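PDB 4KPP: Sodium/calcium exchanger membrane region domain-containing protein from Archaeoglobus fulgidus, which probably exchanges protons for calcium ions across the membrane, as a member of the sodium/calcium exchanger family of integral membrane transporters. Local coordinates for residues 76-88 with 96-108. Numbering follows the deposited sequence.
Sequences LPEYAVDGYFAWK and YVHYATANMTGAN
Glu78 and Asn103 reach toward each other from opposite directions between two antiparallel helices, their carboxylate and amide planes 12° apart. Glu78 OE1 lies 2.8 Å from Asn103 OD1. A water bridges the pair, donating to Glu78 OE2 (2.8 Å) and accepting from Asn103 ND2, which also donates to the carbonyl O of Val246. Asn103 is a knob among Glu78, Val81, Asp82 and Phe85, and its CG stands in the plane of the Phe85 ring, at the edge. One turn on, Asp82 slides past it; OD1 comes 2.8 Å from the backbone O of Ala100, two acceptors side by side, so this is a close approach and not a hydrogen bond, and OD2 lies 3.2 Å from Met104 CB. Phe85 is the reciprocal knob, set among Tyr96, Tyr99, Ala100 and Asn103, with Tyr99 CB over one ring face. At the turn end Lys88 CB sits over the face of Tyr96, a CH-pi contact 3.6 Å from the ring centroid, while the bent lysine chain carries its amine away.

Segments 76-88 and 96-108 are the arms of an antiparallel helical hairpin with a short connection, in the first sodium/calcium exchanger sequence range and away from the bound calcium. Their axes approach to 7.8 Å, close enough for Ala100 to pack its methyl against Ala86. With CG anti to the backbone N (chi1 168°) and a bend at chi2, Glu78 swings its acid across to the partner helix. Helix 242-267 adjoins the Glu78–Asn103 pair, Glu78 touching Glu255, and helix 288-299 packs on Asp82. The water on OE2, the doubly bonded Asn103 amide and the Ala107 methyl together limit how the buried Glu78 carboxylate can turn.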
ATOM      1  N   LEU A  76       1.270  -6.899   0.228  1.00 31.70           N
ATOM      2  CA  LEU A  76       0.570  -7.999   0.885  1.00 33.29           C
ATOM      3  C   LEU A  76       0.665  -7.980   2.423  1.00 32.75           C
ATOM      4  O   LEU A  76      -0.319  -8.295   3.094  1.00 33.91           O
ATOM      5  CB  LEU A  76       1.043  -9.346   0.325  1.00 37.20           C
ATOM      6  CG  LEU A  76      -0.044 -10.336  -0.098  1.00 44.25           C
ATOM      7  CD1 LEU A  76      -1.091  -9.655  -0.971  1.00 46.44           C
ATOM      8  CD2 LEU A  76       0.572 -11.526  -0.828  1.00 45.61           C
ATOM      9  N   PRO A  77       1.841  -7.630   2.989  1.00 28.63           N
ATOM     10  CA  PRO A  77       1.883  -7.536   4.453  1.00 28.81           C
ATOM     11  C   PRO A  77       0.866  -6.549   5.028  1.00 27.72           C
ATOM     12  O   PRO A  77       0.363  -6.764   6.130  1.00 28.36           O
ATOM     13  CB  PRO A  77       3.302  -7.036   4.722  1.00 29.87           C
ATOM     14  CG  PRO A  77       4.098  -7.573   3.601  1.00 26.54           C
ATOM     15  CD  PRO A  77       3.194  -7.535   2.407  1.00 26.69           C
ATOM     16  N   GLU A  78       0.559  -5.489   4.291  1.00 24.39           N
ATOM     17  CA  GLU A  78      -0.425  -4.528   4.767  1.00 24.82           C
ATOM     18  C   GLU A  78      -1.822  -5.143   4.791  1.00 23.09           C
ATOM     19  O   GLU A  78      -2.591  -4.924   5.729  1.00 21.31           O
ATOM     20  CB  GLU A  78      -0.412  -3.252   3.923  1.00 21.48           C
ATOM     21  CG  GLU A  78      -1.604  -2.331   4.172  1.00 21.35           C
ATOM     22  CD  GLU A  78      -1.755  -1.917   5.635  1.00 27.08           C
ATOM     23  OE1 GLU A  78      -2.892  -1.603   6.050  1.00 28.01           O
ATOM     24  OE2 GLU A  78      -0.744  -1.893   6.368  1.00 22.63           O
ATOM     25  N   TYR A  79      -2.146  -5.915   3.760  1.00 19.23           N
ATOM     26  CA  TYR A  79      -3.437  -6.588   3.705  1.00 24.04           C
ATOM     27  C   TYR A  79      -3.559  -7.633   4.804  1.00 27.05           C
ATOM     28  O   TYR A  79      -4.634  -7.824   5.371  1.00 32.02           O
ATOM     29  CB  TYR A  79      -3.668  -7.221   2.329  1.00 23.09           C
ATOM     30  CG  TYR A  79      -4.085  -6.219   1.281  1.00 23.71           C
ATOM     31  CD1 TYR A  79      -3.160  -5.346   0.724  1.00 20.81           C
ATOM     32  CD2 TYR A  79      -5.404  -6.140   0.855  1.00 21.43           C
ATOM     33  CE1 TYR A  79      -3.537  -4.421  -0.227  1.00 18.19           C
ATOM     34  CE2 TYR A  79      -5.791  -5.221  -0.098  1.00 19.24           C
ATOM     35  CZ  TYR A  79      -4.853  -4.365  -0.637  1.00 19.21           C
ATOM     36  OH  TYR A  79      -5.229  -3.443  -1.586  1.00 20.30           O
ATOM     37  N   ALA A  80      -2.451  -8.300   5.109  1.00 28.45           N
ATOM     38  CA  ALA A  80      -2.456  -9.359   6.110  1.00 28.55           C
ATOM     39  C   ALA A  80      -2.566  -8.804   7.526  1.00 24.66           C
ATOM     40  O   ALA A  80      -3.307  -9.338   8.349  1.00 23.99           O
ATOM     41  CB  ALA A  80      -1.219 -10.226   5.970  1.00 29.79           C
ATOM     42  N   VAL A  81      -1.828  -7.733   7.804  1.00 19.50           N
ATOM     43  CA  VAL A  81      -1.882  -7.084   9.111  1.00 20.75           C
ATOM     44  C   VAL A  81      -3.228  -6.397   9.335  1.00 25.13           C
ATOM     45  O   VAL A  81      -3.853  -6.565  10.384  1.00 24.84           O
ATOM     46  CB  VAL A  81      -0.738  -6.060   9.292  1.00 21.21           C
ATOM     47  CG1 VAL A  81      -0.948  -5.235  10.558  1.00 17.17           C
ATOM     48  CG2 VAL A  81       0.611  -6.766   9.327  1.00 19.58           C
ATOM     49  N   ASP A  82      -3.679  -5.629   8.348  1.00 23.39           N
ATOM     50  CA  ASP A  82      -4.963  -4.950   8.463  1.00 20.79           C
ATOM     51  C   ASP A  82      -6.094  -5.971   8.458  1.00 21.85           C
ATOM     52  O   ASP A  82      -7.111  -5.792   9.128  1.00 21.44           O
ATOM     53  CB  ASP A  82      -5.155  -3.953   7.324  1.00 20.97           C
ATOM     54  CG  ASP A  82      -6.156  -2.867   7.666  1.00 24.51           C
ATOM     55  OD1 ASP A  82      -6.753  -2.923   8.765  1.00 21.34           O
ATOM     56  OD2 ASP A  82      -6.352  -1.959   6.831  1.00 24.57           O
ATOM     57  N   GLY A  83      -5.901  -7.046   7.698  1.00 23.87           N
ATOM     58  CA  GLY A  83      -6.854  -8.137   7.656  1.00 21.53           C
ATOM     59  C   GLY A  83      -6.990  -8.819   9.003  1.00 23.48           C
ATOM     60  O   GLY A  83      -8.089  -9.220   9.391  1.00 27.05           O
ATOM     61  N   TYR A  84      -5.876  -8.953   9.718  1.00 20.74           N
ATOM     62  CA  TYR A  84      -5.901  -9.546  11.049  1.00 23.87           C
ATOM     63  C   TYR A  84      -6.739  -8.707  12.003  1.00 19.40           C
ATOM     64  O   TYR A  84      -7.536  -9.237  12.770  1.00 24.07           O
ATOM     65  CB  TYR A  84      -4.484  -9.716  11.614  1.00 27.09           C
ATOM     66  CG  TYR A  84      -4.477 -10.086  13.084  1.00 30.93           C
ATOM     67  CD1 TYR A  84      -4.713 -11.393  13.493  1.00 31.84           C
ATOM     68  CD2 TYR A  84      -4.247  -9.127  14.065  1.00 30.59           C
ATOM     69  CE1 TYR A  84      -4.719 -11.735  14.832  1.00 27.94           C
ATOM     70  CE2 TYR A  84      -4.253  -9.461  15.407  1.00 29.32           C
ATOM     71  CZ  TYR A  84      -4.487 -10.766  15.783  1.00 30.48           C
ATOM     72  OH  TYR A  84      -4.494 -11.103  17.115  1.00 33.23           O
ATOM     73  N   PHE A  85      -6.535  -7.395  11.957  1.00 21.56           N
ATOM     74  CA  PHE A  85      -7.303  -6.458  12.771  1.00 24.27           C
ATOM     75  C   PHE A  85      -8.795  -6.540  12.460  1.00 22.25           C
ATOM     76  O   PHE A  85      -9.629  -6.493  13.361  1.00 24.93           O
ATOM     77  CB  PHE A  85      -6.820  -5.027  12.532  1.00 23.48           C
ATOM     78  CG  PHE A  85      -5.483  -4.726  13.139  1.00 20.65           C
ATOM     79  CD1 PHE A  85      -5.127  -5.272  14.357  1.00 19.10           C
ATOM     80  CD2 PHE A  85      -4.586  -3.894  12.492  1.00 22.90           C
ATOM     81  CE1 PHE A  85      -3.907  -4.996  14.922  1.00 20.03           C
ATOM     82  CE2 PHE A  85      -3.356  -3.613  13.052  1.00 22.90           C
ATOM     83  CZ  PHE A  85      -3.017  -4.165  14.269  1.00 24.05           C
ATOM     84  N   ALA A  86      -9.129  -6.649  11.179  1.00 23.27           N
ATOM     85  CA  ALA A  86     -10.525  -6.765  10.777  1.00 22.70           C
ATOM     86  C   ALA A  86     -11.124  -8.103  11.219  1.00 26.23           C
ATOM     87  O   ALA A  86     -12.293  -8.169  11.599  1.00 28.17           O
ATOM     88  CB  ALA A  86     -10.674  -6.568   9.271  1.00 17.17           C
ATOM     89  N   TRP A  87     -10.321  -9.164  11.174  1.00 25.10           N
ATOM     90  CA  TRP A  87     -10.781 -10.475  11.623  1.00 26.76           C
ATOM     91  C   TRP A  87     -11.098 -10.460  13.113  1.00 27.69           C
ATOM     92  O   TRP A  87     -12.156 -10.930  13.538  1.00 28.11           O
ATOM     93  CB  TRP A  87      -9.754 -11.570  11.317  1.00 29.04           C
ATOM     94  CG  TRP A  87     -10.236 -12.944  11.707  1.00 34.82           C
ATOM     95  CD1 TRP A  87     -10.125 -13.539  12.935  1.00 37.79           C
ATOM     96  CD2 TRP A  87     -10.921 -13.885  10.871  1.00 37.80           C
ATOM     97  NE1 TRP A  87     -10.692 -14.789  12.911  1.00 39.50           N
ATOM     98  CE2 TRP A  87     -11.187 -15.027  11.655  1.00 38.31           C
ATOM     99  CE3 TRP A  87     -11.330 -13.875   9.534  1.00 38.62           C
ATOM    100  CZ2 TRP A  87     -11.845 -16.146  11.145  1.00 39.69           C
ATOM    101  CZ3 TRP A  87     -11.982 -14.987   9.031  1.00 39.29           C
ATOM    102  CH2 TRP A  87     -12.234 -16.105   9.834  1.00 41.17           C
ATOM    103  N   LYS A  88     -10.176  -9.920  13.904  1.00 27.18           N
ATOM    104  CA  LYS A  88     -10.389  -9.789  15.339  1.00 26.09           C
ATOM    105  C   LYS A  88     -11.576  -8.878  15.637  1.00 29.48           C
ATOM    106  O   LYS A  88     -12.322  -9.113  16.585  1.00 38.00           O
ATOM    107  CB  LYS A  88      -9.127  -9.264  16.024  1.00 24.54           C
ATOM    108  CG  LYS A  88      -7.891 -10.133  15.793  1.00 22.94           C
ATOM    109  CD  LYS A  88      -8.065 -11.531  16.378  1.00 24.25           C
ATOM    110  CE  LYS A  88      -8.278 -11.485  17.887  1.00 26.32           C
ATOM    111  NZ  LYS A  88      -8.432 -12.846  18.473  1.00 28.43           N
ATOM    112  N   TYR A  96     -10.433  -3.643  18.393  1.00 25.83           N
ATOM    113  CA  TYR A  96     -10.045  -4.082  17.056  1.00 21.00           C
ATOM    114  C   TYR A  96     -10.911  -3.450  15.962  1.00 24.71           C
ATOM    115  O   TYR A  96     -10.496  -3.368  14.803  1.00 23.44           O
ATOM    116  CB  TYR A  96     -10.065  -5.611  16.958  1.00 24.96           C
ATOM    117  CG  TYR A  96      -8.996  -6.294  17.793  1.00 25.40           C
ATOM    118  CD1 TYR A  96      -7.658  -6.251  17.414  1.00 25.69           C
ATOM    119  CD2 TYR A  96      -9.324  -6.985  18.952  1.00 25.83           C
ATOM    120  CE1 TYR A  96      -6.677  -6.868  18.168  1.00 23.26           C
ATOM    121  CE2 TYR A  96      -8.347  -7.611  19.714  1.00 29.90           C
ATOM    122  CZ  TYR A  96      -7.025  -7.549  19.314  1.00 29.60           C
ATOM    123  OH  TYR A  96      -6.046  -8.166  20.059  1.00 34.52           O
ATOM    124  N   VAL A  97     -12.107  -3.000  16.338  1.00 25.92           N
ATOM    125  CA  VAL A  97     -12.987  -2.284  15.421  1.00 25.14           C
ATOM    126  C   VAL A  97     -12.339  -0.986  14.939  1.00 23.88           C
ATOM    127  O   VAL A  97     -12.358  -0.673  13.747  1.00 22.70           O
ATOM    128  CB  VAL A  97     -14.340  -1.950  16.081  1.00 29.09           C
ATOM    129  CG1 VAL A  97     -15.208  -1.140  15.133  1.00 24.57           C
ATOM    130  CG2 VAL A  97     -15.059  -3.227  16.521  1.00 30.60           C
ATOM    131  N   HIS A  98     -11.767  -0.234  15.873  1.00 28.00           N
ATOM    132  CA  HIS A  98     -11.100   1.017  15.536  1.00 25.34           C
ATOM    133  C   HIS A  98      -9.766   0.751  14.853  1.00 23.76           C
ATOM    134  O   HIS A  98      -9.385   1.473  13.934  1.00 28.24           O
ATOM    135  CB  HIS A  98     -10.877   1.875  16.784  1.00 27.23           C
ATOM    136  CG  HIS A  98     -12.061   1.941  17.697  1.00 29.82           C
ATOM    137  ND1 HIS A  98     -13.259   2.514  17.324  1.00 29.76           N
ATOM    138  CD2 HIS A  98     -12.231   1.512  18.968  1.00 29.51           C
ATOM    139  CE1 HIS A  98     -14.115   2.429  18.325  1.00 27.87           C
ATOM    140  NE2 HIS A  98     -13.516   1.824  19.337  1.00 26.83           N
ATOM    141  N   TYR A  99      -9.059  -0.282  15.305  1.00 24.19           N
ATOM    142  CA  TYR A  99      -7.728  -0.590  14.782  1.00 27.45           C
ATOM    143  C   TYR A  99      -7.742  -0.884  13.282  1.00 26.70           C
ATOM    144  O   TYR A  99      -6.812  -0.515  12.564  1.00 25.92           O
ATOM    145  CB  TYR A  99      -7.095  -1.763  15.538  1.00 28.52           C
ATOM    146  CG  TYR A  99      -6.764  -1.478  16.991  1.00 29.84           C
ATOM    147  CD1 TYR A  99      -6.745  -0.177  17.488  1.00 28.56           C
ATOM    148  CD2 TYR A  99      -6.460  -2.515  17.866  1.00 29.21           C
ATOM    149  CE1 TYR A  99      -6.442   0.077  18.821  1.00 26.24           C
ATOM    150  CE2 TYR A  99      -6.154  -2.271  19.196  1.00 27.63           C
ATOM    151  CZ  TYR A  99      -6.146  -0.976  19.668  1.00 25.46           C
ATOM    152  OH  TYR A  99      -5.841  -0.741  20.991  1.00 26.98           O
ATOM    153  N   ALA A 100      -8.800  -1.540  12.814  1.00 25.20           N
ATOM    154  CA  ALA A 100      -8.908  -1.910  11.408  1.00 25.82           C
ATOM    155  C   ALA A 100      -8.903  -0.679  10.516  1.00 23.32           C
ATOM    156  O   ALA A 100      -8.234  -0.652   9.480  1.00 21.89           O
ATOM    157  CB  ALA A 100     -10.168  -2.738  11.166  1.00 28.23           C
ATOM    158  N   THR A 101      -9.639   0.346  10.927  1.00 23.90           N
ATOM    159  CA  THR A 101      -9.731   1.567  10.137  1.00 24.50           C
ATOM    160  C   THR A 101      -8.513   2.464  10.346  1.00 23.14           C
ATOM    161  O   THR A 101      -8.020   3.083   9.404  1.00 25.29           O
ATOM    162  CB  THR A 101     -11.019   2.345  10.439  1.00 26.75           C
ATOM    163  OG1 THR A 101     -12.144   1.467  10.301  1.00 27.92           O
ATOM    164  CG2 THR A 101     -11.167   3.510   9.473  1.00 27.36           C
ATOM    165  N   ALA A 102      -8.027   2.516  11.582  1.00 22.07           N
ATOM    166  CA  ALA A 102      -6.834   3.295  11.906  1.00 22.31           C
ATOM    167  C   ALA A 102      -5.609   2.792  11.144  1.00 20.24           C
ATOM    168  O   ALA A 102      -4.805   3.585  10.663  1.00 25.41           O
ATOM    169  CB  ALA A 102      -6.572   3.278  13.409  1.00 25.01           C
ATOM    170  N   ASN A 103      -5.471   1.474  11.040  1.00 19.18           N
ATOM    171  CA  ASN A 103      -4.348   0.878  10.319  1.00 21.22           C
ATOM    172  C   ASN A 103      -4.429   1.153   8.820  1.00 24.27           C
ATOM    173  O   ASN A 103      -3.419   1.408   8.162  1.00 26.28           O
ATOM    174  CB  ASN A 103      -4.278  -0.629  10.583  1.00 20.18           C
ATOM    175  CG  ASN A 103      -3.085  -1.284   9.915  1.00 23.37           C
ATOM    176  OD1 ASN A 103      -3.192  -1.816   8.810  1.00 24.32           O
ATOM    177  ND2 ASN A 103      -1.938  -1.248  10.586  1.00 24.24           N
ATOM    178  N   MET A 104      -5.646   1.104   8.291  1.00 22.37           N
ATOM    179  CA  MET A 104      -5.889   1.349   6.877  1.00 18.90           C
ATOM    180  C   MET A 104      -5.590   2.800   6.502  1.00 19.98           C
ATOM    181  O   MET A 104      -4.954   3.074   5.483  1.00 21.62           O
ATOM    182  CB  MET A 104      -7.343   1.019   6.546  1.00 20.22           C
ATOM    183  CG  MET A 104      -7.660   0.983   5.067  1.00 24.14           C
ATOM    184  SD  MET A 104      -9.009   2.104   4.660  1.00 55.00           S
ATOM    185  CE  MET A 104      -8.141   3.647   4.597  1.00 13.20           C
ATOM    186  N   THR A 105      -6.068   3.728   7.323  1.00 20.29           N
ATOM    187  CA  THR A 105      -5.854   5.148   7.075  1.00 22.47           C
ATOM    188  C   THR A 105      -4.384   5.503   7.272  1.00 23.76           C
ATOM    189  O   THR A 105      -3.827   6.331   6.545  1.00 23.43           O
ATOM    190  CB  THR A 105      -6.733   6.024   7.988  1.00 26.16           C
ATOM    191  OG1 THR A 105      -6.543   5.635   9.354  1.00 29.88           O
ATOM    192  CG2 THR A 105      -8.207   5.871   7.620  1.00 23.83           C
ATOM    193  N   GLY A 106      -3.758   4.863   8.254  1.00 21.77           N
ATOM    194  CA  GLY A 106      -2.339   5.044   8.487  1.00 21.75           C
ATOM    195  C   GLY A 106      -1.527   4.624   7.279  1.00 22.11           C
ATOM    196  O   GLY A 106      -0.633   5.349   6.837  1.00 23.75           O
ATOM    197  N   ALA A 107      -1.851   3.455   6.737  1.00 17.93           N
ATOM    198  CA  ALA A 107      -1.151   2.933   5.568  1.00 19.33           C
ATOM    199  C   ALA A 107      -1.253   3.898   4.390  1.00 22.73           C
ATOM    200  O   ALA A 107      -0.244   4.226   3.766  1.00 22.18           O
ATOM    201  CB  ALA A 107      -1.688   1.558   5.191  1.00 16.49           C
ATOM    202  N   ASN A 108      -2.469   4.360   4.108  1.00 23.08           N
ATOM    203  CA  ASN A 108      -2.712   5.287   3.005  1.00 18.94           C
ATOM    204  C   ASN A 108      -1.976   6.611   3.144  1.00 16.97           C
ATOM    205  O   ASN A 108      -1.326   7.064   2.207  1.00 19.38           O
ATOM    206  CB  ASN A 108      -4.211   5.557   2.840  1.00 17.96           C
ATOM    207  CG  ASN A 108      -4.908   4.488   2.033  1.00 15.97           C
ATOM    208  OD1 ASN A 108      -5.044   4.601   0.817  1.00 23.05           O
ATOM    209  ND2 ASN A 108      -5.347   3.435   2.706  1.00 14.76           N
TER
HETATM  210  O   HOH W   1       0.178  -2.516   8.941  1.00 48.92           O